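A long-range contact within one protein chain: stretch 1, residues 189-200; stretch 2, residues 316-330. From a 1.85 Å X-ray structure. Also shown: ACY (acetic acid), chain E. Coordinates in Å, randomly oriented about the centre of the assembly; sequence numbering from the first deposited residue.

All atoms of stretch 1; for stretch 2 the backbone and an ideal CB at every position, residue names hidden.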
# COMPACT_ATOMS: atom_id res chain seq x y z
N SER A 189 -1.14 14.03 -7.90
CA SER A 189 -1.30 14.62 -6.58
C SER A 189 -0.64 13.79 -5.50
O SER A 189 0.07 14.33 -4.66
CB SER A 189 -2.82 14.79 -6.26
OG SER A 189 -3.39 15.65 -7.24
N SER A 190 -0.90 12.46 -5.49
CA SER A 190 -0.28 11.68 -4.41
C SER A 190 1.24 11.60 -4.52
O SER A 190 1.94 11.65 -3.50
CB SER A 190 -0.83 10.26 -4.37
OG SER A 190 -2.12 10.35 -3.78
N VAL A 191 1.74 11.49 -5.75
CA VAL A 191 3.19 11.48 -5.95
C VAL A 191 3.81 12.80 -5.43
O VAL A 191 4.81 12.79 -4.70
CB VAL A 191 3.51 11.22 -7.45
CG1 VAL A 191 4.95 11.71 -7.81
CG2 VAL A 191 3.32 9.70 -7.77
N LYS A 192 3.22 13.95 -5.77
CA LYS A 192 3.70 15.20 -5.20
C LYS A 192 3.64 15.25 -3.67
O LYS A 192 4.57 15.75 -3.03
CB LYS A 192 2.90 16.40 -5.78
CG LYS A 192 3.37 16.63 -7.20
CD LYS A 192 2.64 17.80 -7.89
CE LYS A 192 1.12 17.51 -8.06
NZ LYS A 192 0.40 18.66 -8.70
N ASN A 193 2.55 14.74 -3.09
CA ASN A 193 2.44 14.72 -1.62
C ASN A 193 3.53 13.87 -0.91
O ASN A 193 4.14 14.30 0.07
CB ASN A 193 1.07 14.16 -1.22
CG ASN A 193 -0.07 15.08 -1.61
OD1 ASN A 193 0.09 16.31 -1.81
ND2 ASN A 193 -1.25 14.49 -1.68
N ILE A 194 3.73 12.68 -1.45
CA ILE A 194 4.69 11.73 -0.90
C ILE A 194 6.11 12.28 -1.08
O ILE A 194 6.88 12.35 -0.13
CB ILE A 194 4.54 10.32 -1.57
CG1 ILE A 194 3.13 9.77 -1.26
CG2 ILE A 194 5.70 9.35 -1.12
CD1 ILE A 194 2.70 8.56 -2.16
N LYS A 195 6.41 12.79 -2.27
CA LYS A 195 7.73 13.39 -2.46
C LYS A 195 7.96 14.57 -1.52
O LYS A 195 9.07 14.77 -1.00
CB LYS A 195 7.86 13.97 -3.88
CG LYS A 195 8.03 12.99 -4.94
CD LYS A 195 8.52 13.76 -6.22
CE LYS A 195 7.63 14.92 -6.55
NZ LYS A 195 8.12 15.69 -7.70
N ALA A 196 6.90 15.35 -1.29
CA ALA A 196 7.07 16.54 -0.48
C ALA A 196 7.33 16.18 0.97
O ALA A 196 8.29 16.73 1.58
CB ALA A 196 5.82 17.52 -0.62
N VAL A 197 6.49 15.33 1.56
CA VAL A 197 6.64 15.11 3.00
C VAL A 197 7.94 14.33 3.33
O VAL A 197 8.50 14.54 4.40
CB VAL A 197 5.40 14.39 3.61
CG1 VAL A 197 5.28 12.97 3.08
CG2 VAL A 197 5.41 14.44 5.18
N TYR A 198 8.45 13.50 2.42
CA TYR A 198 9.72 12.81 2.72
C TYR A 198 10.91 13.50 2.07
O TYR A 198 12.01 12.99 2.17
CB TYR A 198 9.64 11.31 2.29
CG TYR A 198 8.46 10.65 2.99
CD1 TYR A 198 8.37 10.64 4.38
CD2 TYR A 198 7.42 10.11 2.26
CE1 TYR A 198 7.26 10.10 5.02
CE2 TYR A 198 6.32 9.57 2.89
CZ TYR A 198 6.25 9.56 4.25
OH TYR A 198 5.12 9.05 4.82
N LYS A 199 10.68 14.65 1.41
CA LYS A 199 11.72 15.34 0.62
C LYS A 199 12.50 14.37 -0.22
O LYS A 199 13.73 14.35 -0.18
CB LYS A 199 12.67 16.12 1.55
CG LYS A 199 11.94 17.18 2.33
CD LYS A 199 12.95 18.03 3.17
CE LYS A 199 12.19 19.01 4.03
NZ LYS A 199 13.21 19.77 4.83
N LEU A 200 11.80 13.56 -1.01
CA LEU A 200 12.47 12.65 -1.95
C LEU A 200 13.17 13.48 -3.01
O LEU A 200 12.57 14.46 -3.51
CB LEU A 200 11.48 11.69 -2.63
CG LEU A 200 10.75 10.73 -1.65
CD1 LEU A 200 9.78 9.85 -2.49
CD2 LEU A 200 11.72 9.84 -0.85
N UNK A 316 -8.78 4.70 -1.62
CA UNK A 316 -9.63 5.82 -2.10
C UNK A 316 -8.97 7.20 -2.09
O UNK A 316 -9.45 8.14 -2.75
CB UNK A 316 -10.89 5.89 -1.24
N UNK A 317 -7.88 7.32 -1.34
CA UNK A 317 -7.09 8.56 -1.26
C UNK A 317 -5.86 8.47 -2.19
O UNK A 317 -4.94 9.25 -2.04
CB UNK A 317 -6.65 8.82 0.18
N UNK A 318 -5.83 7.47 -3.08
CA UNK A 318 -4.60 7.19 -3.88
C UNK A 318 -3.40 7.09 -2.89
O UNK A 318 -2.35 7.70 -3.06
CB UNK A 318 -4.36 8.28 -4.92
N UNK A 319 -3.61 6.28 -1.86
CA UNK A 319 -2.62 6.04 -0.79
C UNK A 319 -2.59 7.22 0.23
O UNK A 319 -3.53 7.38 1.01
CB UNK A 319 -1.23 5.84 -1.40
N UNK A 320 -1.53 8.03 0.25
CA UNK A 320 -1.22 8.87 1.41
C UNK A 320 -2.34 9.89 1.80
O UNK A 320 -2.82 10.68 0.95
CB UNK A 320 0.08 9.63 1.12
N UNK A 321 -2.70 9.87 3.08
CA UNK A 321 -3.52 10.91 3.68
C UNK A 321 -2.69 11.75 4.69
O UNK A 321 -2.62 12.99 4.58
CB UNK A 321 -4.73 10.28 4.37
N UNK A 322 -2.07 11.06 5.66
CA UNK A 322 -1.28 11.80 6.65
C UNK A 322 0.04 11.10 6.92
O UNK A 322 0.18 9.88 6.73
CB UNK A 322 -2.06 11.96 7.95
N UNK A 323 0.99 11.86 7.40
CA UNK A 323 2.26 11.25 7.82
C UNK A 323 2.97 12.01 8.92
O UNK A 323 2.88 13.23 9.01
CB UNK A 323 3.20 11.13 6.62
N UNK A 324 3.72 11.28 9.75
CA UNK A 324 4.71 11.94 10.57
C UNK A 324 5.74 12.55 9.65
O UNK A 324 6.04 12.00 8.58
CB UNK A 324 5.35 10.97 11.57
N UNK A 325 6.27 13.71 10.02
CA UNK A 325 7.23 14.47 9.21
C UNK A 325 8.64 13.95 9.42
O UNK A 325 8.89 13.18 10.38
CB UNK A 325 7.17 15.96 9.55
N UNK A 326 9.56 14.39 8.55
CA UNK A 326 11.02 14.18 8.76
C UNK A 326 11.43 14.89 10.04
O UNK A 326 10.86 15.90 10.39
CB UNK A 326 11.84 14.70 7.58
N UNK A 327 12.45 14.36 10.75
CA UNK A 327 12.92 14.96 12.00
C UNK A 327 13.30 16.43 11.84
O UNK A 327 13.09 17.23 12.77
CB UNK A 327 14.12 14.18 12.53
N UNK A 328 13.82 16.81 10.68
CA UNK A 328 14.22 18.20 10.47
C UNK A 328 13.00 19.11 10.43
O UNK A 328 13.14 20.31 10.61
CB UNK A 328 15.03 18.34 9.18
N UNK A 329 11.81 18.55 10.21
CA UNK A 329 10.59 19.36 10.16
C UNK A 329 9.75 19.28 11.43
O UNK A 329 8.98 20.19 11.71
CB UNK A 329 9.74 18.93 8.97
N UNK A 330 9.87 18.20 12.20
CA UNK A 330 9.02 18.03 13.39
C UNK A 330 9.19 16.67 14.03
O UNK A 330 9.84 15.79 13.45
CB UNK A 330 7.55 18.24 13.03
C ACY E . -2.52 1.97 2.02
O ACY E . -1.36 1.86 2.55
OXT ACY E . -2.82 2.81 1.12
CH3 ACY E . -3.63 1.09 2.54

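At 316 and 317 the ideal CB atoms find nothing of stretch 1 within 5.5 Å, so the helix sets no rule for their side chains; the residues are Glu316 and Ala317.

Position 318 has positive phi (51/50). This left-handed backbone suits glycine, asparagine or aspartate best, and any CB must sit 3.3 Å from Ser190 OG. Thr318 is a less usual choice for these angles; its CB takes that place, while its backbone O accepts a hydrogen bond from Ser190 OG at 2.8 Å.

Position 319 also has positive phi (79/-110), a case for glycine, yet its CB points toward the helix, 4.8 Å from Ile194 CD1. A flat or apolar side chain could lie there. His319 CD2 is 4.0 Å from Ile194 CD1, at the ring edge, and His319 ND1 donates to OXT of the bound acetic acid at 2.7 Å.

At 320 CB stands 3.9 Å from Ile194 CG1, with Asn193 and Val197 along the same helix side. Leucine, isoleucine or methionine would suit. Leu320, chi1 t and chi2 p, sends CD2 to 3.7 Å from Ile194 CG1 and 4.2 Å from Val197 CG1. One water bridges Ser190 OG, Asn193 ND2 and the backbone O of Leu320.

The chain turns at 321, and both 321 and 322 point away from stretch 1, which leaves their choice open; they are Met321 and Ser322.

Position 323 points back, its CB 3.4 Å from Tyr198 OH. A small polar residue such as serine or threonine could meet the phenol. Ser323 OG accepts from Tyr198 OH at 2.7 Å and donates to the backbone O of 324 at 2.8 Å.

At 324 and 325 CB points away. Phi of -84 at 325 allows proline among many others. The residues are Asn324 and Pro325, the latter resting its CA 4.4 Å from Val197 CG2.

Position 326 faces the helix end, where carbonyls and the Lys199 stem offer a mixed surface. A branched or long aliphatic would cover it. Leu326 CD1 lies 3.6 Å from Lys199 CG, and a water links Leu326 N to Val197 O.

Position 327 is out of reach, and is Pro327.

The ideal CB of 328 lies 4.9 Å from Lys199 NZ, and 329 also points toward that amine, so aspartate, glutamate or a neutral acceptor would suit both. Glu328 OE2 and Glu329 OE2 form salt bridges to Lys199 NZ at 2.6 and 2.9 Å, sharing one ammonium.

Position 330, extended at phi 173, is out of reach; it is Gly330.

Stretch 2, residues 316-330: EATHLMSSNPLPEEG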
# COMPACT_ATOMS: atom_id res chain seq x y z
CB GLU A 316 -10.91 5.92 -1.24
CG GLU A 316 -11.90 4.80 -1.41
CD GLU A 316 -11.67 3.67 -0.37
OE1 GLU A 316 -10.50 3.43 0.01
OE2 GLU A 316 -12.68 3.06 0.06
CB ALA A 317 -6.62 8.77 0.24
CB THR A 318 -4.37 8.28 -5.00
OG1 THR A 318 -5.62 8.44 -5.67
CG2 THR A 318 -3.34 7.80 -6.07
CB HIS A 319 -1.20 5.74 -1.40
CG HIS A 319 -0.22 5.19 -0.39
ND1 HIS A 319 -0.51 4.12 0.43
CD2 HIS A 319 1.03 5.60 -0.05
CE1 HIS A 319 0.52 3.90 1.24
NE2 HIS A 319 1.47 4.78 0.97
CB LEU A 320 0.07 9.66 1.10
CG LEU A 320 0.50 10.64 2.21
CD1 LEU A 320 0.91 9.88 3.43
CD2 LEU A 320 1.67 11.49 1.65
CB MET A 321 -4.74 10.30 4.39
CG MET A 321 -5.75 9.74 3.34
SD MET A 321 -7.14 8.92 4.17
CE MET A 321 -6.36 7.36 4.68
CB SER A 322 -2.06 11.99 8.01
OG SER A 322 -2.20 10.74 8.71
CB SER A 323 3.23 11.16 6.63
OG SER A 323 4.40 10.44 7.01
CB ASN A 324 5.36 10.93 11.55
CG ASN A 324 4.43 10.56 12.68
OD1 ASN A 324 4.35 11.26 13.69
ND2 ASN A 324 3.70 9.44 12.52
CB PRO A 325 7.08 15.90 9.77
CG PRO A 325 6.85 15.62 11.27
CD PRO A 325 5.95 14.38 11.29
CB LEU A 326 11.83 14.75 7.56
CG LEU A 326 11.59 14.12 6.19
CD1 LEU A 326 12.31 14.87 5.13
CD2 LEU A 326 12.14 12.70 6.21
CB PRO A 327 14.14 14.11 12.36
CG PRO A 327 13.82 12.75 11.82
CD PRO A 327 13.05 13.03 10.49
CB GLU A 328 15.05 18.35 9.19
CG GLU A 328 14.24 18.21 7.90
CD GLU A 328 15.06 17.63 6.74
OE1 GLU A 328 15.63 16.53 6.90
OE2 GLU A 328 15.10 18.26 5.65
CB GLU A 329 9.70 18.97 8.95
CG GLU A 329 10.30 19.32 7.58
CD GLU A 329 10.55 20.83 7.39
OE1 GLU A 329 9.78 21.67 7.93
OE2 GLU A 329 11.55 21.18 6.71
O HOH W 1 -1.73 11.64 -1.36
O HOH W 2 8.54 16.25 6.53
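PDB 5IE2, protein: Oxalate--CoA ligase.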